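Activator of Hsp90 ATPase homologue 1/2-like C-terminal domain-containing protein (Rhodobacter sphaeroides, PDB 3PU2) is of unknown function but belongs to the AHA1 family and has the SRPBCC (Bet v 1-like) fold, whose members often hold hydrophobic ligands in a central cavity. Local coordinates at residues R19-L28 with E144-L154; E55-Q64 with G75-A83. All blocks are in the same frame, centred on the assembly; numbering follows the deposited sequence.

Both contacts are built on the one antiparallel sheet of this single-chain SRPBCC fold, but at different places in its strand order. Contact 1 joins early and late parts of the chain: the end of strand 14-21 and the start of helix 25-33 meet the C-terminal helix 139-156. Contact 2 falls between those two segments in sequence and is local, pairing strands 61-67 and 73-84 as a hairpin next to one of the sheet's two outermost strands, 49-54. Their centres lie 21 Å apart and their nearest atoms about 10 Å, so they do not touch. Contact 1 thus fastens the long helix to the sheet, while contact 2 belongs to the sheet itself.

Contact 1: R19-L28 with E144-L154; sequences RHFAATPEQL and EEAYRHLDVML
R19 reaches segment 144-154 of helix 139-156 through its guanidinium, whose NH2 donates to D151 OD2 at 2.6 Å in a bent, charge-assisted bond that meets the oxygen from above the carboxylate plane. E144 OE2 lies over one face of the guanidinium, 3.2 Å from R19 NH2, so this second bridge is one of charge alone. Two residues further along the strand, F21 turns the edge of its ring toward the face of Y147 in an offset edge-to-face pair, the planes 83° apart and F21 CZ 3.4 Å from Y147 CD1. A flat ring suits this place, since CZ serves Y147 while CE1 takes L150 CD2. Leucine methyls fill in between strand and helices: L28 CD1 reaches L150 CD2 at 4.0 Å, and L154 CD1 meets the small methyl of A23. This is the seam of the SRPBCC fold where the C-terminal helix packs against strand 14-21 and helix 25-33; L119 and M121 of strand 116-124 touch Y147. The R19 head group gets there on a chain that leaves with CG opposite the backbone N (chi1 168°) and bends twice. A leucine in its place would probably leave D151 and E144 without their shared cation. R148 NH2 adds a longer link to E144 OE2, again of charge alone. A capping box starts the helix carrying L28: T24 N bonds to Q27 OE1, with a weak return from Q27 N to T24 OG1.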
ATOM      1  N   ARG A  19      -4.478  -9.878   3.548  1.00 52.90           N
ATOM      2  CA  ARG A  19      -4.289  -9.729   4.978  1.00 52.77           C
ATOM      3  C   ARG A  19      -5.594  -9.365   5.681  1.00 51.54           C
ATOM      4  O   ARG A  19      -6.376  -8.561   5.181  1.00 44.60           O
ATOM      5  CB  ARG A  19      -3.230  -8.653   5.226  1.00 49.31           C
ATOM      6  CG  ARG A  19      -3.104  -8.166   6.666  1.00 61.51           C
ATOM      7  CD  ARG A  19      -2.105  -8.965   7.508  1.00 49.74           C
ATOM      8  NE  ARG A  19      -1.425  -8.062   8.431  1.00 43.27           N
ATOM      9  CZ  ARG A  19      -1.504  -8.103   9.754  1.00 63.30           C
ATOM     10  NH1 ARG A  19      -2.240  -9.026  10.361  1.00 90.57           N
ATOM     11  NH2 ARG A  19      -0.843  -7.206  10.470  1.00 56.36           N
ATOM     12  N   HIS A  20      -5.823  -9.964   6.844  1.00 46.69           N
ATOM     13  CA  HIS A  20      -7.024  -9.698   7.619  1.00 46.28           C
ATOM     14  C   HIS A  20      -6.800  -8.493   8.525  1.00 51.30           C
ATOM     15  O   HIS A  20      -5.691  -8.249   8.993  1.00 60.70           O
ATOM     16  CB  HIS A  20      -7.370 -10.913   8.470  1.00 78.75           C
ATOM     17  CG  HIS A  20      -8.639 -10.763   9.245  1.00 99.24           C
ATOM     18  ND1 HIS A  20      -9.879 -10.750   8.645  1.00107.58           N
ATOM     19  CD2 HIS A  20      -8.859 -10.613  10.572  1.00 99.19           C
ATOM     20  CE1 HIS A  20     -10.811 -10.600   9.571  1.00110.90           C
ATOM     21  NE2 HIS A  20     -10.219 -10.514  10.747  1.00104.57           N
ATOM     22  N   PHE A  21      -7.860  -7.741   8.775  1.00 46.06           N
ATOM     23  CA  PHE A  21      -7.781  -6.555   9.611  1.00 49.58           C
ATOM     24  C   PHE A  21      -9.054  -6.492  10.438  1.00 67.94           C
ATOM     25  O   PHE A  21     -10.152  -6.674   9.913  1.00 76.50           O
ATOM     26  CB  PHE A  21      -7.672  -5.283   8.745  1.00 42.45           C
ATOM     27  CG  PHE A  21      -6.291  -5.017   8.198  1.00 47.21           C
ATOM     28  CD1 PHE A  21      -5.271  -4.564   9.032  1.00 44.45           C
ATOM     29  CD2 PHE A  21      -6.002  -5.240   6.859  1.00 53.24           C
ATOM     30  CE1 PHE A  21      -3.981  -4.343   8.537  1.00 35.82           C
ATOM     31  CE2 PHE A  21      -4.719  -5.024   6.360  1.00 47.13           C
ATOM     32  CZ  PHE A  21      -3.710  -4.576   7.202  1.00 45.95           C
ATOM     33  N   ALA A  22      -8.903  -6.219  11.729  1.00 55.55           N
ATOM     34  CA  ALA A  22     -10.040  -6.138  12.629  1.00 61.19           C
ATOM     35  C   ALA A  22     -10.696  -4.762  12.594  1.00 57.69           C
ATOM     36  O   ALA A  22     -10.488  -3.950  13.495  1.00 53.64           O
ATOM     37  CB  ALA A  22      -9.595  -6.469  14.049  1.00 58.70           C
ATOM     38  N   ALA A  23     -11.488  -4.502  11.558  1.00 54.46           N
ATOM     39  CA  ALA A  23     -12.173  -3.221  11.422  1.00 61.76           C
ATOM     40  C   ALA A  23     -13.132  -3.239  10.239  1.00 65.47           C
ATOM     41  O   ALA A  23     -12.969  -4.023   9.314  1.00 51.17           O
ATOM     42  CB  ALA A  23     -11.159  -2.106  11.253  1.00 59.21           C
ATOM     43  N   THR A  24     -14.140  -2.377  10.270  1.00 79.80           N
ATOM     44  CA  THR A  24     -15.106  -2.324   9.181  1.00 81.31           C
ATOM     45  C   THR A  24     -14.423  -1.698   7.975  1.00 69.01           C
ATOM     46  O   THR A  24     -13.650  -0.751   8.112  1.00 52.45           O
ATOM     47  CB  THR A  24     -16.326  -1.467   9.547  1.00 90.57           C
ATOM     48  OG1 THR A  24     -15.954  -0.084   9.557  1.00 92.01           O
ATOM     49  CG2 THR A  24     -16.848  -1.850  10.920  1.00 91.60           C
ATOM     50  N   PRO A  25     -14.712  -2.212   6.773  1.00 65.07           N
ATOM     51  CA  PRO A  25     -14.094  -1.668   5.562  1.00 61.46           C
ATOM     52  C   PRO A  25     -14.121  -0.142   5.471  1.00 62.07           C
ATOM     53  O   PRO A  25     -13.264   0.460   4.833  1.00 67.50           O
ATOM     54  CB  PRO A  25     -14.869  -2.359   4.433  1.00 62.50           C
ATOM     55  CG  PRO A  25     -16.175  -2.724   5.073  1.00 72.16           C
ATOM     56  CD  PRO A  25     -15.759  -3.188   6.436  1.00 66.87           C
ATOM     57  N   GLU A  26     -15.091   0.482   6.126  1.00 61.11           N
ATOM     58  CA  GLU A  26     -15.208   1.933   6.105  1.00 64.40           C
ATOM     59  C   GLU A  26     -14.056   2.566   6.869  1.00 65.50           C
ATOM     60  O   GLU A  26     -13.623   3.680   6.564  1.00 61.30           O
ATOM     61  CB  GLU A  26     -16.526   2.378   6.751  1.00 79.52           C
ATOM     62  CG  GLU A  26     -17.806   2.028   5.993  1.00 97.24           C
ATOM     63  CD  GLU A  26     -18.014   0.531   5.812  1.00116.35           C
ATOM     64  OE1 GLU A  26     -17.493  -0.254   6.632  1.00123.78           O
ATOM     65  OE2 GLU A  26     -18.719   0.142   4.856  1.00122.06           O
ATOM     66  N   GLN A  27     -13.574   1.858   7.883  1.00 80.17           N
ATOM     67  CA  GLN A  27     -12.482   2.361   8.701  1.00 79.99           C
ATOM     68  C   GLN A  27     -11.174   2.033   8.031  1.00 71.58           C
ATOM     69  O   GLN A  27     -10.234   2.819   8.070  1.00 71.83           O
ATOM     70  CB  GLN A  27     -12.497   1.715  10.080  1.00 82.22           C
ATOM     71  CG  GLN A  27     -13.781   1.890  10.848  1.00 92.12           C
ATOM     72  CD  GLN A  27     -13.774   1.080  12.122  1.00 97.64           C
ATOM     73  OE1 GLN A  27     -13.604  -0.140  12.089  1.00 87.98           O
ATOM     74  NE2 GLN A  27     -13.953   1.753  13.255  1.00103.96           N
ATOM     75  N   LEU A  28     -11.113   0.862   7.415  1.00 52.32           N
ATOM     76  CA  LEU A  28      -9.894   0.460   6.753  1.00 50.28           C
ATOM     77  C   LEU A  28      -9.617   1.365   5.554  1.00 62.20           C
ATOM     78  O   LEU A  28      -8.468   1.733   5.297  1.00 67.51           O
ATOM     79  CB  LEU A  28      -9.989  -0.993   6.308  1.00 52.72           C
ATOM     80  CG  LEU A  28      -8.619  -1.568   5.959  1.00 49.26           C
ATOM     81  CD1 LEU A  28      -7.677  -1.294   7.112  1.00 45.27           C
ATOM     82  CD2 LEU A  28      -8.714  -3.059   5.694  1.00 59.60           C
ATOM     83  N   GLU A 144       4.544  -6.177   5.773  1.00 53.12           N
ATOM     84  CA  GLU A 144       3.933  -6.801   6.943  1.00 50.32           C
ATOM     85  C   GLU A 144       4.257  -5.972   8.181  1.00 60.90           C
ATOM     86  O   GLU A 144       3.423  -5.814   9.074  1.00 71.80           O
ATOM     87  CB  GLU A 144       4.421  -8.242   7.119  1.00 55.22           C
ATOM     88  CG  GLU A 144       3.861  -8.969   8.359  1.00 66.48           C
ATOM     89  CD  GLU A 144       2.342  -8.821   8.549  1.00 78.67           C
ATOM     90  OE1 GLU A 144       1.598  -8.850   7.550  1.00 86.10           O
ATOM     91  OE2 GLU A 144       1.888  -8.691   9.709  1.00 86.32           O
ATOM     92  N   GLU A 145       5.467  -5.430   8.235  1.00 51.38           N
ATOM     93  CA  GLU A 145       5.843  -4.598   9.366  1.00 48.31           C
ATOM     94  C   GLU A 145       4.884  -3.399   9.397  1.00 50.34           C
ATOM     95  O   GLU A 145       4.502  -2.917  10.472  1.00 56.64           O
ATOM     96  CB  GLU A 145       7.297  -4.127   9.219  1.00 51.40           C
ATOM     97  CG  GLU A 145       7.774  -3.146  10.290  1.00 66.25           C
ATOM     98  CD  GLU A 145       9.234  -2.726  10.100  1.00 85.53           C
ATOM     99  OE1 GLU A 145       9.588  -2.239   8.999  1.00 85.81           O
ATOM    100  OE2 GLU A 145      10.028  -2.881  11.058  1.00 93.33           O
ATOM    101  N   ALA A 146       4.483  -2.926   8.219  1.00 47.18           N
ATOM    102  CA  ALA A 146       3.578  -1.795   8.147  1.00 45.95           C
ATOM    103  C   ALA A 146       2.182  -2.187   8.604  1.00 49.51           C
ATOM    104  O   ALA A 146       1.562  -1.465   9.390  1.00 43.19           O
ATOM    105  CB  ALA A 146       3.535  -1.235   6.734  1.00 43.73           C
ATOM    106  N   TYR A 147       1.676  -3.319   8.122  1.00 47.27           N
ATOM    107  CA  TYR A 147       0.346  -3.750   8.534  1.00 52.32           C
ATOM    108  C   TYR A 147       0.294  -3.936  10.043  1.00 49.44           C
ATOM    109  O   TYR A 147      -0.718  -3.628  10.685  1.00 46.07           O
ATOM    110  CB  TYR A 147      -0.059  -5.029   7.814  1.00 55.30           C
ATOM    111  CG  TYR A 147      -0.277  -4.814   6.338  1.00 55.91           C
ATOM    112  CD1 TYR A 147      -0.766  -3.598   5.858  1.00 60.73           C
ATOM    113  CD2 TYR A 147       0.008  -5.819   5.412  1.00 59.53           C
ATOM    114  CE1 TYR A 147      -0.962  -3.390   4.502  1.00 57.94           C
ATOM    115  CE2 TYR A 147      -0.185  -5.614   4.049  1.00 50.98           C
ATOM    116  CZ  TYR A 147      -0.668  -4.403   3.610  1.00 57.87           C
ATOM    117  OH  TYR A 147      -0.867  -4.202   2.275  1.00 68.71           O
ATOM    118  N   ARG A 148       1.396  -4.416  10.612  1.00 48.15           N
ATOM    119  CA  ARG A 148       1.467  -4.587  12.056  1.00 62.47           C
ATOM    120  C   ARG A 148       1.221  -3.207  12.673  1.00 51.32           C
ATOM    121  O   ARG A 148       0.472  -3.064  13.629  1.00 46.02           O
ATOM    122  CB  ARG A 148       2.841  -5.126  12.455  1.00 77.62           C
ATOM    123  CG  ARG A 148       2.870  -5.789  13.819  1.00 97.90           C
ATOM    124  CD  ARG A 148       4.151  -6.589  14.030  1.00109.91           C
ATOM    125  NE  ARG A 148       4.235  -7.761  13.158  1.00113.84           N
ATOM    126  CZ  ARG A 148       4.950  -7.818  12.038  1.00109.74           C
ATOM    127  NH1 ARG A 148       5.653  -6.766  11.642  1.00116.60           N
ATOM    128  NH2 ARG A 148       4.966  -8.935  11.320  1.00 94.71           N
ATOM    129  N   HIS A 149       1.850  -2.185  12.105  1.00 39.70           N
ATOM    130  CA  HIS A 149       1.657  -0.817  12.575  1.00 33.12           C
ATOM    131  C   HIS A 149       0.179  -0.456  12.501  1.00 47.67           C
ATOM    132  O   HIS A 149      -0.373   0.147  13.425  1.00 52.60           O
ATOM    133  CB  HIS A 149       2.420   0.161  11.690  1.00 45.91           C
ATOM    134  CG  HIS A 149       3.901   0.050  11.802  1.00 50.39           C
ATOM    135  ND1 HIS A 149       4.751   0.450  10.793  1.00 48.27           N
ATOM    136  CD2 HIS A 149       4.690  -0.378  12.814  1.00 57.06           C
ATOM    137  CE1 HIS A 149       6.000   0.273  11.180  1.00 56.16           C
ATOM    138  NE2 HIS A 149       5.991  -0.227  12.402  1.00 64.67           N
ATOM    139  N   LEU A 150      -0.439  -0.818  11.374  1.00 48.54           N
ATOM    140  CA  LEU A 150      -1.840  -0.530  11.124  1.00 40.74           C
ATOM    141  C   LEU A 150      -2.732  -1.219  12.141  1.00 45.55           C
ATOM    142  O   LEU A 150      -3.744  -0.657  12.577  1.00 44.06           O
ATOM    143  CB  LEU A 150      -2.219  -0.952   9.703  1.00 39.54           C
ATOM    144  CG  LEU A 150      -3.648  -0.649   9.234  1.00 48.34           C
ATOM    145  CD1 LEU A 150      -4.029   0.783   9.601  1.00 49.52           C
ATOM    146  CD2 LEU A 150      -3.753  -0.884   7.733  1.00 39.29           C
ATOM    147  N   ASP A 151      -2.349  -2.434  12.528  1.00 43.86           N
ATOM    148  CA  ASP A 151      -3.125  -3.171  13.519  1.00 46.63           C
ATOM    149  C   ASP A 151      -3.210  -2.366  14.816  1.00 54.80           C
ATOM    150  O   ASP A 151      -4.304  -2.138  15.342  1.00 61.31           O
ATOM    151  CB  ASP A 151      -2.489  -4.534  13.819  1.00 49.93           C
ATOM    152  CG  ASP A 151      -2.925  -5.622  12.847  1.00 64.36           C
ATOM    153  OD1 ASP A 151      -4.074  -5.560  12.354  1.00 68.07           O
ATOM    154  OD2 ASP A 151      -2.125  -6.552  12.597  1.00 71.90           O
ATOM    155  N   VAL A 152      -2.053  -1.934  15.315  1.00 50.48           N
ATOM    156  CA  VAL A 152      -1.966  -1.165  16.557  1.00 48.98           C
ATOM    157  C   VAL A 152      -2.761   0.135  16.528  1.00 48.31           C
ATOM    158  O   VAL A 152      -3.323   0.558  17.543  1.00 60.27           O
ATOM    159  CB  VAL A 152      -0.488  -0.820  16.900  1.00 48.42           C
ATOM    160  CG1 VAL A 152      -0.403  -0.118  18.242  1.00 37.15           C
ATOM    161  CG2 VAL A 152       0.341  -2.080  16.928  1.00 46.89           C
HETATM  162  N   MSE A 153      -2.798   0.769  15.362  1.00 40.72           N
HETATM  163  CA  MSE A 153      -3.507   2.022  15.217  1.00 41.39           C
HETATM  164  C   MSE A 153      -5.009   1.772  15.228  1.00 57.61           C
HETATM  165  O   MSE A 153      -5.759   2.489  15.894  1.00 73.26           O
HETATM  166  CB  MSE A 153      -3.086   2.712  13.926  1.00 34.32           C
HETATM  167  CG  MSE A 153      -3.572   4.134  13.803  1.00 41.03           C
HETATM  168 SE   MSE A 153      -3.612   4.680  11.960  0.62 68.65          SE
HETATM  169  CE  MSE A 153      -5.297   3.888  11.494  1.00 42.90           C
ATOM    170  N   LEU A 154      -5.453   0.754  14.494  1.00 49.17           N
ATOM    171  CA  LEU A 154      -6.877   0.433  14.456  1.00 49.92           C
ATOM    172  C   LEU A 154      -7.373   0.173  15.879  1.00 67.70           C
ATOM    173  O   LEU A 154      -8.361   0.760  16.320  1.00 80.63           O
ATOM    174  CB  LEU A 154      -7.124  -0.788  13.559  1.00 39.65           C
ATOM    175  CG  LEU A 154      -7.016  -0.435  12.073  1.00 48.10           C
ATOM    176  CD1 LEU A 154      -7.190  -1.672  11.224  1.00 51.71           C
ATOM    177  CD2 LEU A 154      -8.074   0.616  11.727  1.00 40.00           C
TER

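Contact 2: E55-Q64 with G75-A83; sequences EPHKGGLIRQ and GLTGRVILA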
ATOM      1  N   GLU A  55      -5.444  11.578  -2.874  1.00 39.36           N
ATOM      2  CA  GLU A  55      -6.766  12.036  -3.274  1.00 41.00           C
ATOM      3  C   GLU A  55      -7.405  10.789  -3.875  1.00 58.10           C
ATOM      4  O   GLU A  55      -7.101  10.428  -5.008  1.00 64.23           O
ATOM      5  CB  GLU A  55      -6.606  13.137  -4.321  1.00 56.29           C
ATOM      6  CG  GLU A  55      -5.479  14.123  -3.988  1.00 65.41           C
ATOM      7  CD  GLU A  55      -5.247  15.194  -5.063  1.00 65.39           C
ATOM      8  OE1 GLU A  55      -5.193  14.846  -6.260  1.00 72.12           O
ATOM      9  OE2 GLU A  55      -5.101  16.383  -4.703  1.00 51.39           O
ATOM     10  N   PRO A  56      -8.284  10.104  -3.119  1.00 61.61           N
ATOM     11  CA  PRO A  56      -8.962   8.876  -3.566  1.00 59.33           C
ATOM     12  C   PRO A  56     -10.201   9.013  -4.445  1.00 61.56           C
ATOM     13  O   PRO A  56     -11.273   8.508  -4.098  1.00 53.09           O
ATOM     14  CB  PRO A  56      -9.272   8.168  -2.253  1.00 51.77           C
ATOM     15  CG  PRO A  56      -9.662   9.297  -1.398  1.00 64.48           C
ATOM     16  CD  PRO A  56      -8.617  10.383  -1.712  1.00 65.04           C
ATOM     17  N   HIS A  57     -10.033   9.684  -5.585  1.00 65.29           N
ATOM     18  CA  HIS A  57     -11.093   9.892  -6.569  1.00 60.07           C
ATOM     19  C   HIS A  57     -10.415   9.921  -7.929  1.00 56.87           C
ATOM     20  O   HIS A  57      -9.276  10.370  -8.028  1.00 63.64           O
ATOM     21  CB  HIS A  57     -11.837  11.208  -6.305  1.00 60.99           C
ATOM     22  CG  HIS A  57     -10.950  12.413  -6.222  1.00 70.38           C
ATOM     23  ND1 HIS A  57     -10.128  12.809  -7.255  1.00 72.37           N
ATOM     24  CD2 HIS A  57     -10.796  13.337  -5.241  1.00 72.41           C
ATOM     25  CE1 HIS A  57      -9.506  13.926  -6.917  1.00 71.67           C
ATOM     26  NE2 HIS A  57      -9.894  14.268  -5.701  1.00 75.21           N
ATOM     27  N   LYS A  58     -11.092   9.442  -8.974  1.00 48.70           N
ATOM     28  CA  LYS A  58     -10.487   9.422 -10.312  1.00 52.05           C
ATOM     29  C   LYS A  58      -9.658  10.680 -10.628  1.00 44.10           C
ATOM     30  O   LYS A  58     -10.070  11.812 -10.340  1.00 51.24           O
ATOM     31  CB  LYS A  58     -11.560   9.224 -11.394  1.00 65.79           C
ATOM     32  CG  LYS A  58     -10.980   8.918 -12.781  1.00 74.93           C
ATOM     33  CD  LYS A  58     -12.054   8.716 -13.854  1.00 83.25           C
ATOM     34  CE  LYS A  58     -12.877   7.453 -13.618  1.00 88.78           C
ATOM     35  NZ  LYS A  58     -13.924   7.277 -14.669  1.00 83.69           N
ATOM     36  N   GLY A  59      -8.477  10.454 -11.205  1.00 39.39           N
ATOM     37  CA  GLY A  59      -7.571  11.536 -11.573  1.00 45.28           C
ATOM     38  C   GLY A  59      -6.756  12.069 -10.408  1.00 52.38           C
ATOM     39  O   GLY A  59      -5.873  12.910 -10.579  1.00 58.66           O
ATOM     40  N   GLY A  60      -7.053  11.567  -9.216  1.00 42.37           N
ATOM     41  CA  GLY A  60      -6.354  12.015  -8.026  1.00 41.25           C
ATOM     42  C   GLY A  60      -4.847  11.866  -8.055  1.00 42.34           C
ATOM     43  O   GLY A  60      -4.299  10.995  -8.728  1.00 40.93           O
ATOM     44  N   LEU A  61      -4.181  12.735  -7.307  1.00 49.78           N
ATOM     45  CA  LEU A  61      -2.735  12.717  -7.211  1.00 45.60           C
ATOM     46  C   LEU A  61      -2.306  11.962  -5.962  1.00 37.90           C
ATOM     47  O   LEU A  61      -2.973  12.004  -4.934  1.00 41.21           O
ATOM     48  CB  LEU A  61      -2.177  14.148  -7.162  1.00 50.53           C
ATOM     49  CG  LEU A  61      -0.665  14.312  -6.930  1.00 58.32           C
ATOM     50  CD1 LEU A  61       0.127  13.372  -7.838  1.00 63.83           C
ATOM     51  CD2 LEU A  61      -0.262  15.760  -7.179  1.00 55.86           C
ATOM     52  N   ILE A  62      -1.193  11.255  -6.085  1.00 36.90           N
ATOM     53  CA  ILE A  62      -0.609  10.500  -4.995  1.00 38.32           C
ATOM     54  C   ILE A  62       0.848  10.919  -4.956  1.00 40.27           C
ATOM     55  O   ILE A  62       1.565  10.774  -5.947  1.00 37.17           O
ATOM     56  CB  ILE A  62      -0.663   8.976  -5.249  1.00 33.71           C
ATOM     57  CG1 ILE A  62      -2.054   8.432  -4.946  1.00 45.77           C
ATOM     58  CG2 ILE A  62       0.357   8.272  -4.378  1.00 34.63           C
ATOM     59  CD1 ILE A  62      -2.191   6.967  -5.285  1.00 52.30           C
ATOM     60  N   ARG A  63       1.277  11.448  -3.818  1.00 23.79           N
ATOM     61  CA  ARG A  63       2.662  11.872  -3.653  1.00 31.89           C
ATOM     62  C   ARG A  63       3.094  11.495  -2.239  1.00 38.85           C
ATOM     63  O   ARG A  63       2.484  11.944  -1.274  1.00 42.98           O
ATOM     64  CB  ARG A  63       2.771  13.385  -3.885  1.00 35.06           C
ATOM     65  CG  ARG A  63       4.157  13.983  -3.671  1.00 40.60           C
ATOM     66  CD  ARG A  63       5.237  13.178  -4.380  1.00 56.51           C
ATOM     67  NE  ARG A  63       6.575  13.728  -4.140  1.00 62.80           N
ATOM     68  CZ  ARG A  63       7.711  13.141  -4.517  1.00 66.67           C
ATOM     69  NH1 ARG A  63       7.687  11.975  -5.157  1.00 68.32           N
ATOM     70  NH2 ARG A  63       8.874  13.724  -4.259  1.00 66.61           N
ATOM     71  N   GLN A  64       4.123  10.655  -2.121  1.00 38.25           N
ATOM     72  CA  GLN A  64       4.615  10.211  -0.811  1.00 30.14           C
ATOM     73  C   GLN A  64       6.125  10.348  -0.683  1.00 35.17           C
ATOM     74  O   GLN A  64       6.871  10.043  -1.621  1.00 41.11           O
ATOM     75  CB  GLN A  64       4.207   8.752  -0.567  1.00 30.31           C
ATOM     76  CG  GLN A  64       2.699   8.550  -0.677  1.00 34.33           C
ATOM     77  CD  GLN A  64       2.239   7.111  -0.457  1.00 36.60           C
ATOM     78  OE1 GLN A  64       2.625   6.202  -1.188  1.00 48.22           O
ATOM     79  NE2 GLN A  64       1.394   6.914   0.544  1.00 44.15           N
ATOM     80  N   GLY A  75      10.841   8.704  -2.483  1.00 39.98           N
ATOM     81  CA  GLY A  75       9.446   8.989  -2.718  1.00 29.35           C
ATOM     82  C   GLY A  75       8.832   8.345  -3.933  1.00 40.67           C
ATOM     83  O   GLY A  75       9.508   7.701  -4.747  1.00 41.55           O
ATOM     84  N   LEU A  76       7.527   8.536  -4.056  1.00 39.03           N
ATOM     85  CA  LEU A  76       6.802   7.981  -5.172  1.00 42.78           C
ATOM     86  C   LEU A  76       5.638   8.881  -5.560  1.00 50.63           C
ATOM     87  O   LEU A  76       5.133   9.658  -4.756  1.00 52.47           O
ATOM     88  CB  LEU A  76       6.317   6.565  -4.826  1.00 29.69           C
ATOM     89  CG  LEU A  76       5.235   6.386  -3.768  1.00 32.09           C
ATOM     90  CD1 LEU A  76       3.880   6.768  -4.365  1.00 23.83           C
ATOM     91  CD2 LEU A  76       5.216   4.937  -3.318  1.00 21.95           C
ATOM     92  N   THR A  77       5.243   8.775  -6.816  1.00 50.75           N
ATOM     93  CA  THR A  77       4.143   9.545  -7.350  1.00 49.73           C
ATOM     94  C   THR A  77       3.271   8.522  -8.038  1.00 42.08           C
ATOM     95  O   THR A  77       3.739   7.440  -8.404  1.00 47.51           O
ATOM     96  CB  THR A  77       4.613  10.548  -8.402  1.00 62.20           C
ATOM     97  OG1 THR A  77       5.903  11.048  -8.036  1.00 75.77           O
ATOM     98  CG2 THR A  77       3.643  11.705  -8.485  1.00 69.43           C
ATOM     99  N   GLY A  78       2.004   8.859  -8.203  1.00 48.58           N
ATOM    100  CA  GLY A  78       1.087   7.952  -8.856  1.00 44.78           C
ATOM    101  C   GLY A  78      -0.187   8.714  -9.105  1.00 52.79           C
ATOM    102  O   GLY A  78      -0.339   9.867  -8.680  1.00 35.55           O
ATOM    103  N   ARG A  79      -1.116   8.065  -9.786  1.00 50.76           N
ATOM    104  CA  ARG A  79      -2.381   8.684 -10.105  1.00 48.07           C
ATOM    105  C   ARG A  79      -3.482   7.699  -9.747  1.00 37.56           C
ATOM    106  O   ARG A  79      -3.330   6.502  -9.979  1.00 35.57           O
ATOM    107  CB  ARG A  79      -2.414   8.976 -11.607  1.00 73.60           C
ATOM    108  CG  ARG A  79      -3.195  10.207 -12.013  1.00 93.22           C
ATOM    109  CD  ARG A  79      -2.705  11.433 -11.265  1.00105.23           C
ATOM    110  NE  ARG A  79      -2.485  12.570 -12.151  1.00116.46           N
ATOM    111  CZ  ARG A  79      -2.320  13.819 -11.729  1.00122.35           C
ATOM    112  NH1 ARG A  79      -2.357  14.093 -10.431  1.00115.65           N
ATOM    113  NH2 ARG A  79      -2.115  14.792 -12.605  1.00129.48           N
ATOM    114  N   VAL A  80      -4.573   8.176  -9.166  1.00 33.29           N
ATOM    115  CA  VAL A  80      -5.680   7.280  -8.888  1.00 35.30           C
ATOM    116  C   VAL A  80      -6.414   7.062 -10.227  1.00 52.96           C
ATOM    117  O   VAL A  80      -6.820   8.027 -10.868  1.00 68.44           O
ATOM    118  CB  VAL A  80      -6.649   7.902  -7.894  1.00 39.74           C
ATOM    119  CG1 VAL A  80      -7.804   6.970  -7.652  1.00 38.61           C
ATOM    120  CG2 VAL A  80      -5.938   8.193  -6.604  1.00 27.82           C
ATOM    121  N   ILE A  81      -6.568   5.803 -10.647  1.00 52.45           N
ATOM    122  CA  ILE A  81      -7.250   5.460 -11.904  1.00 33.72           C
ATOM    123  C   ILE A  81      -8.748   5.322 -11.698  1.00 42.63           C
ATOM    124  O   ILE A  81      -9.538   5.676 -12.563  1.00 56.82           O
ATOM    125  CB  ILE A  81      -6.768   4.129 -12.473  1.00 31.44           C
ATOM    126  CG1 ILE A  81      -5.247   4.111 -12.589  1.00 26.33           C
ATOM    127  CG2 ILE A  81      -7.351   3.917 -13.833  1.00 23.87           C
ATOM    128  CD1 ILE A  81      -4.665   5.306 -13.306  1.00 31.65           C
ATOM    129  N   LEU A  82      -9.133   4.775 -10.554  1.00 54.94           N
ATOM    130  CA  LEU A  82     -10.542   4.623 -10.227  1.00 63.47           C
ATOM    131  C   LEU A  82     -10.706   4.368  -8.733  1.00 58.95           C
ATOM    132  O   LEU A  82      -9.825   3.779  -8.102  1.00 65.25           O
ATOM    133  CB  LEU A  82     -11.170   3.491 -11.049  1.00 66.01           C
ATOM    134  CG  LEU A  82     -11.278   2.054 -10.540  1.00 57.65           C
ATOM    135  CD1 LEU A  82     -11.993   2.017  -9.203  1.00 38.87           C
ATOM    136  CD2 LEU A  82     -12.063   1.228 -11.571  1.00 46.44           C
ATOM    137  N   ALA A  83     -11.838   4.800  -8.178  1.00 52.72           N
ATOM    138  CA  ALA A  83     -12.091   4.641  -6.747  1.00 53.62           C
ATOM    139  C   ALA A  83     -13.561   4.425  -6.385  1.00 57.63           C
ATOM    140  O   ALA A  83     -14.408   5.322  -6.538  1.00 55.81           O
ATOM    141  CB  ALA A  83     -11.539   5.855  -5.985  1.00 45.28           C
TER
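Segments 61-64 and 75-83 run antiparallel, their axes approaching to 4.7 Å, I62 facing G78 and Q64 facing L76 as hydrogen-bonded pairs, while L61 with R79 and R63 with T77 form the non-hydrogen-bonded ones. The Q64 and L76 bonds lie in the carbonyl planes, Q64 N to L76 O being nearly straight at 169°. On one face the branched side chains of I62, L76 and V80 suit a buried layer: I62 CG2 meets L76 CD1 at 3.8 Å, while its CD1 branch crosses toward V80 CG2. Q64, a buried glutamine on this face, lays CB and OE1 alongside L76, both leucine methyls near OE1, because L76 CG sits between the backbone N and carbonyl carbon (chi1 69°). These strands are a beta hairpin of the curved antiparallel sheet in this SRPBCC fold, flanked by strands 49-54 and 88-93. The other face carries L61, R63, T77 and R79, a mixed and more exposed set; R63, its chain bent at chi2, brings NH1 over the adjacent strand to a weak bond with L76 O at 3.5 Å. A type II turn from H57 to G60 brings G59 N to V80 O at 3.0 Å, and V80 N bonds to G60 O. Glycine suits both turn places: G59 has a positive phi (80°), and a CB on G60 would run into E55 O. E55 OE1 accepts from L61 N at 2.6 Å, tying the chain just before the turn to the strand's first residue.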